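Local coordinates for Non-reducing end alpha-L-arabinofuranosidase BoGH43B (Bacteroides ovatus, PDB 5JOZ), which cleaves terminal non-reducing alpha-L-arabinofuranose residues from the branches of xyloglucan, as a family 43 glycoside hydrolase of the human gut bacterium Bacteroides ovatus, at residues Y263-R268 with T445-E450; I350-N355 with G388-A393. One frame throughout, in Å; residues are numbered along the deposited sequence.

Contact 1. Residues Y263-R268 with T445-E450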
loop_
_atom_site.group_PDB
_atom_site.type_symbol
_atom_site.label_atom_id
_atom_site.label_comp_id
_atom_site.label_asym_id
_atom_site.label_seq_id
_atom_site.Cartn_x
_atom_site.Cartn_y
_atom_site.Cartn_z
ATOM N N TYR A 263 -4.530 1.453 18.524
ATOM C CA TYR A 263 -4.741 0.653 17.314
ATOM C C TYR A 263 -4.681 1.470 16.006
ATOM O O TYR A 263 -4.901 2.686 16.002
ATOM C CB TYR A 263 -6.072 -0.113 17.426
ATOM C CG TYR A 263 -7.306 0.754 17.591
ATOM C CD1 TYR A 263 -7.991 1.244 16.482
ATOM C CD2 TYR A 263 -7.800 1.069 18.859
ATOM C CE1 TYR A 263 -9.124 2.031 16.624
ATOM C CE2 TYR A 263 -8.929 1.859 19.018
ATOM C CZ TYR A 263 -9.593 2.343 17.898
ATOM O OH TYR A 263 -10.720 3.137 18.044
ATOM N N GLN A 264 -4.341 0.794 14.906
ATOM C CA GLN A 264 -4.277 1.428 13.586
ATOM C C GLN A 264 -4.984 0.567 12.549
ATOM O O GLN A 264 -4.781 -0.648 12.482
ATOM C CB GLN A 264 -2.814 1.768 13.190
ATOM C CG GLN A 264 -1.916 0.600 12.786
ATOM C CD GLN A 264 -1.998 0.235 11.314
ATOM O OE1 GLN A 264 -2.742 0.846 10.557
ATOM N NE2 GLN A 264 -1.219 -0.765 10.902
ATOM N N HIS A 265 -5.811 1.213 11.735
ATOM C CA HIS A 265 -6.582 0.519 10.689
ATOM C C HIS A 265 -6.344 1.023 9.271
ATOM O O HIS A 265 -6.621 0.289 8.333
ATOM C CB HIS A 265 -8.082 0.516 11.012
ATOM C CG HIS A 265 -8.718 1.872 11.051
ATOM N ND1 HIS A 265 -8.520 2.762 12.085
ATOM C CD2 HIS A 265 -9.596 2.467 10.207
ATOM C CE1 HIS A 265 -9.223 3.859 11.861
ATOM N NE2 HIS A 265 -9.886 3.704 10.728
ATOM N N LEU A 266 -5.823 2.243 9.104
ATOM C CA LEU A 266 -5.516 2.759 7.774
ATOM C C LEU A 266 -4.294 2.092 7.140
ATOM O O LEU A 266 -4.116 2.187 5.927
ATOM C CB LEU A 266 -5.293 4.271 7.803
ATOM C CG LEU A 266 -6.373 5.176 8.408
ATOM C CD1 LEU A 266 -6.038 6.630 8.105
ATOM C CD2 LEU A 266 -7.769 4.834 7.907
ATOM N N GLY A 267 -3.457 1.436 7.945
ATOM C CA GLY A 267 -2.263 0.759 7.445
ATOM C C GLY A 267 -1.013 1.581 7.710
ATOM O O GLY A 267 -1.067 2.644 8.339
ATOM N N ARG A 268 0.125 1.082 7.251
ATOM C CA ARG A 268 1.356 1.833 7.385
ATOM C C ARG A 268 1.403 2.853 6.219
ATOM O O ARG A 268 1.174 2.521 5.055
ATOM C CB ARG A 268 2.568 0.897 7.452
ATOM C CG ARG A 268 2.542 -0.052 8.664
ATOM C CD ARG A 268 3.531 -1.209 8.529
ATOM N NE ARG A 268 3.197 -2.101 7.397
ATOM C CZ ARG A 268 4.063 -2.862 6.719
ATOM N NH1 ARG A 268 5.362 -2.896 7.019
ATOM N NH2 ARG A 268 3.623 -3.604 5.711
ATOM N N THR A 445 -12.948 6.165 15.198
ATOM C CA THR A 445 -13.438 5.012 15.954
ATOM C C THR A 445 -14.546 4.212 15.253
ATOM O O THR A 445 -14.647 3.003 15.461
ATOM C CB THR A 445 -13.990 5.468 17.328
ATOM O OG1 THR A 445 -15.037 6.423 17.124
ATOM C CG2 THR A 445 -12.885 6.116 18.178
ATOM N N THR A 446 -15.395 4.869 14.466
ATOM C CA THR A 446 -16.650 4.242 14.010
ATOM C C THR A 446 -16.923 4.415 12.522
ATOM O O THR A 446 -16.716 5.496 11.954
ATOM C CB THR A 446 -17.874 4.775 14.795
ATOM O OG1 THR A 446 -17.981 6.190 14.614
ATOM C CG2 THR A 446 -17.735 4.477 16.291
ATOM N N TYR A 447 -17.376 3.324 11.909
ATOM C CA TYR A 447 -17.980 3.355 10.594
ATOM C C TYR A 447 -19.465 3.349 10.820
ATOM O O TYR A 447 -19.944 2.571 11.655
ATOM C CB TYR A 447 -17.633 2.098 9.813
ATOM C CG TYR A 447 -16.189 1.955 9.448
ATOM C CD1 TYR A 447 -15.631 2.738 8.443
ATOM C CD2 TYR A 447 -15.385 1.004 10.066
ATOM C CE1 TYR A 447 -14.308 2.590 8.072
ATOM C CE2 TYR A 447 -14.055 0.848 9.698
ATOM C CZ TYR A 447 -13.524 1.653 8.707
ATOM O OH TYR A 447 -12.205 1.519 8.349
ATOM N N THR A 448 -20.183 4.205 10.094
ATOM C CA THR A 448 -21.643 4.219 10.097
ATOM C C THR A 448 -22.131 3.939 8.674
ATOM O O THR A 448 -21.596 4.492 7.717
ATOM C CB THR A 448 -22.188 5.557 10.625
ATOM O OG1 THR A 448 -21.632 5.797 11.919
ATOM C CG2 THR A 448 -23.724 5.530 10.746
ATOM N N PHE A 449 -23.133 3.063 8.566
ATOM C CA PHE A 449 -23.635 2.531 7.294
ATOM C C PHE A 449 -25.073 3.013 7.040
ATOM O O PHE A 449 -25.946 2.820 7.895
ATOM C CB PHE A 449 -23.608 1.003 7.343
ATOM C CG PHE A 449 -22.248 0.434 7.593
ATOM C CD1 PHE A 449 -21.798 0.202 8.893
ATOM C CD2 PHE A 449 -21.398 0.138 6.524
ATOM C CE1 PHE A 449 -20.527 -0.315 9.119
ATOM C CE2 PHE A 449 -20.128 -0.386 6.745
ATOM C CZ PHE A 449 -19.689 -0.612 8.042
ATOM N N GLU A 450 -25.306 3.614 5.867
ATOM C CA GLU A 450 -26.561 4.301 5.529
ATOM C C GLU A 450 -27.049 3.923 4.124
ATOM O O GLU A 450 -26.241 3.603 3.251
ATOM C CB GLU A 450 -26.388 5.830 5.609
ATOM C CG GLU A 450 -25.803 6.361 6.932
ATOM C CD GLU A 450 -24.280 6.619 6.931
ATOM O OE1 GLU A 450 -23.546 6.115 6.043
ATOM O OE2 GLU A 450 -23.805 7.342 7.845
#
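The rings of His265 and Tyr447 approach each other obliquely, from opposite directions, and they meet where the Tyr447 hydroxyl reaches the imidazole carbon: His265 CD2 lies 3.3 Å from Tyr447 OH. His265 NE2 is farther from Tyr447 OH, at 4.0 Å, and no hydrogen bond joins the two rings; the hydroxyl is instead bonded to Gln365 OE1. Tyr263 OH rests 3.7 Å from the methyl Thr445 CG2, just ahead of strand 446-453, the two side chains crossing at a slant. In His265 CG sits between the backbone N and the carbonyl carbon (chi1 64°), a torsion shared by Tyr263 (chi1 60°), and it turns both rings from the loop toward 445-450. Behind them the loop holds its own shape: Gln264 OE1 accepts from Gly267 N at 2.8 Å, in the carbonyl plane. The loop also reaches other parts of the C-terminal domain: the backbone N of Gln264 bonds Glu471 OE1 and Arg268 NH2 bonds Phe476 O. Between the catalytic propeller and the beta-sandwich, then, these two segments meet by van der Waals contact of polar-tipped rings, while the Tyr447 hydroxyl spends its hydrogen bond on Gln365 and not on the histidine.

Contact 2. Residues I350-N355 with G388-A393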
loop_
_atom_site.group_PDB
_atom_site.type_symbol
_atom_site.label_atom_id
_atom_site.label_comp_id
_atom_site.label_asym_id
_atom_site.label_seq_id
_atom_site.Cartn_x
_atom_site.Cartn_y
_atom_site.Cartn_z
ATOM N N ILE A 350 -17.198 -16.929 -6.530
ATOM C CA ILE A 350 -16.071 -16.554 -5.678
ATOM C C ILE A 350 -16.526 -15.509 -4.655
ATOM O O ILE A 350 -17.169 -14.522 -5.028
ATOM C CB ILE A 350 -14.889 -15.951 -6.491
ATOM C CG1 ILE A 350 -14.479 -16.821 -7.705
ATOM C CG2 ILE A 350 -13.688 -15.706 -5.583
ATOM C CD1 ILE A 350 -14.338 -18.296 -7.402
ATOM N N ASN A 351 -16.235 -15.760 -3.380
ATOM C CA ASN A 351 -16.262 -14.725 -2.325
ATOM C C ASN A 351 -14.846 -14.596 -1.712
ATOM O O ASN A 351 -13.867 -14.986 -2.358
ATOM C CB ASN A 351 -17.383 -14.981 -1.291
ATOM C CG ASN A 351 -17.241 -16.306 -0.535
ATOM O OD1 ASN A 351 -16.150 -16.857 -0.365
ATOM N ND2 ASN A 351 -18.374 -16.818 -0.062
ATOM N N PHE A 352 -14.718 -14.049 -0.501
ATOM C CA PHE A 352 -13.394 -13.861 0.121
ATOM C C PHE A 352 -12.771 -15.151 0.681
ATOM O O PHE A 352 -11.558 -15.213 0.885
ATOM C CB PHE A 352 -13.461 -12.810 1.240
ATOM C CG PHE A 352 -13.982 -11.468 0.794
ATOM C CD1 PHE A 352 -13.253 -10.684 -0.095
ATOM C CD2 PHE A 352 -15.197 -10.983 1.266
ATOM C CE1 PHE A 352 -13.728 -9.447 -0.510
ATOM C CE2 PHE A 352 -15.681 -9.744 0.854
ATOM C CZ PHE A 352 -14.946 -8.974 -0.034
ATOM N N THR A 353 -13.604 -16.165 0.915
ATOM C CA THR A 353 -13.207 -17.419 1.571
ATOM C C THR A 353 -12.202 -18.283 0.792
ATOM O O THR A 353 -11.651 -19.224 1.361
ATOM C CB THR A 353 -14.453 -18.286 1.879
ATOM O OG1 THR A 353 -15.516 -17.450 2.349
ATOM C CG2 THR A 353 -14.157 -19.364 2.933
ATOM N N THR A 354 -11.983 -17.995 -0.492
ATOM C CA THR A 354 -10.879 -18.609 -1.246
ATOM C C THR A 354 -9.759 -17.610 -1.495
ATOM O O THR A 354 -9.922 -16.410 -1.302
ATOM C CB THR A 354 -11.340 -19.160 -2.613
ATOM O OG1 THR A 354 -11.875 -18.096 -3.416
ATOM C CG2 THR A 354 -12.385 -20.260 -2.422
ATOM N N ASN A 355 -8.627 -18.134 -1.948
ATOM C CA ASN A 355 -7.495 -17.326 -2.380
ATOM C C ASN A 355 -7.424 -17.254 -3.921
ATOM O O ASN A 355 -6.491 -17.758 -4.543
ATOM C CB ASN A 355 -6.185 -17.890 -1.791
ATOM C CG ASN A 355 -6.079 -17.715 -0.282
ATOM O OD1 ASN A 355 -6.980 -17.187 0.374
ATOM N ND2 ASN A 355 -4.957 -18.154 0.277
ATOM N N GLY A 388 -22.794 -4.536 -3.313
ATOM C CA GLY A 388 -22.795 -3.292 -2.578
ATOM C C GLY A 388 -21.391 -2.838 -2.284
ATOM O O GLY A 388 -20.510 -2.980 -3.135
ATOM N N LEU A 389 -21.195 -2.298 -1.076
ATOM C CA LEU A 389 -19.910 -1.789 -0.615
ATOM C C LEU A 389 -19.366 -2.617 0.526
ATOM O O LEU A 389 -20.123 -3.156 1.329
ATOM C CB LEU A 389 -20.028 -0.337 -0.162
ATOM C CG LEU A 389 -20.582 0.642 -1.192
ATOM C CD1 LEU A 389 -20.604 2.045 -0.621
ATOM C CD2 LEU A 389 -19.814 0.587 -2.511
ATOM N N VAL A 390 -18.039 -2.710 0.591
ATOM C CA VAL A 390 -17.359 -3.481 1.628
ATOM C C VAL A 390 -16.205 -2.679 2.233
ATOM O O VAL A 390 -15.453 -2.013 1.511
ATOM C CB VAL A 390 -16.842 -4.829 1.070
ATOM C CG1 VAL A 390 -16.010 -5.589 2.110
ATOM C CG2 VAL A 390 -18.027 -5.673 0.616
ATOM N N VAL A 391 -16.102 -2.746 3.560
ATOM C CA VAL A 391 -14.941 -2.300 4.305
ATOM C C VAL A 391 -14.152 -3.577 4.526
ATOM O O VAL A 391 -14.585 -4.453 5.275
ATOM C CB VAL A 391 -15.340 -1.653 5.655
ATOM C CG1 VAL A 391 -14.121 -1.163 6.408
ATOM C CG2 VAL A 391 -16.315 -0.500 5.432
ATOM N N ARG A 392 -13.018 -3.698 3.840
ATOM C CA ARG A 392 -12.188 -4.889 3.917
ATOM C C ARG A 392 -10.952 -4.582 4.714
ATOM O O ARG A 392 -10.297 -3.585 4.451
ATOM C CB ARG A 392 -11.770 -5.353 2.523
ATOM C CG ARG A 392 -10.590 -6.338 2.474
ATOM C CD ARG A 392 -10.328 -6.682 1.019
ATOM N NE ARG A 392 -9.192 -7.579 0.834
ATOM C CZ ARG A 392 -9.224 -8.900 1.001
ATOM N NH1 ARG A 392 -10.352 -9.536 1.349
ATOM N NH2 ARG A 392 -8.111 -9.600 0.800
ATOM N N ALA A 393 -10.640 -5.456 5.672
ATOM C CA ALA A 393 -9.310 -5.537 6.272
ATOM C C ALA A 393 -8.552 -6.718 5.664
ATOM O O ALA A 393 -7.429 -6.569 5.179
ATOM C CB ALA A 393 -9.427 -5.674 7.773
#
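In the C-terminal concanavalin A-like domain, the loop 350-355 turns Phe352 toward strand 389-392, a buried contact on one face of a beta-sheet. Phe352 does all the touching from the loop. The far end of its ring, CZ, meets the methyl Val390 CG1 at 4.1 Å, the two side chains coming from opposite directions. Arg392 crosses the same ring obliquely, and its NH1 comes to 3.4 Å from Phe352 CD1 and 3.9 Å from Phe352 CE1. The guanidinium and ring planes are 26° apart. Arg392 spans the distance with its chain extended from CG to NE and CG anti to the backbone N (chi1 163°), and its nitrogens are held from elsewhere: NH1 by a salt bridge to Asp395, NH2 by one to Glu34 and NE by Tyr35 OH. Tyr484 stacks on the Phe352 ring, and His398 meets it with planes at about 55°. Next to the phenylalanine, Asn351 OD1 takes the backbone N of Thr353 at 2.9 Å and Thr353 OG1 at 2.8 Å, both from above the same face of the carbonyl plane. The first of these bonds closes an Asx turn around Phe352, within a loop packed on the sheet of a concanavalin A-like beta-sandwich.

How the contacts relate
From the N terminus the chain first runs through the family 43 propeller, whose loop 263-268 supplies the first half of contact 1. It then enters the C-terminal domain, passes loop 350-355 and reaches strand 389-392, closing contact 2 after 32 intervening residues. Strand 446-453 comes later and closes the loop of contact 1, with 176 residues between its segments, so contact 2 is nested inside it. Their centres are about 17 Å apart, yet the two meet within the sandwich: Tyr447 CZ lies 3.7 Å from Val391 CG1, so strand 446-453 of one sheet packs on strand 389-392 of the other. Contact 1 ties propeller to sandwich, whereas contact 2 lies within the sandwich.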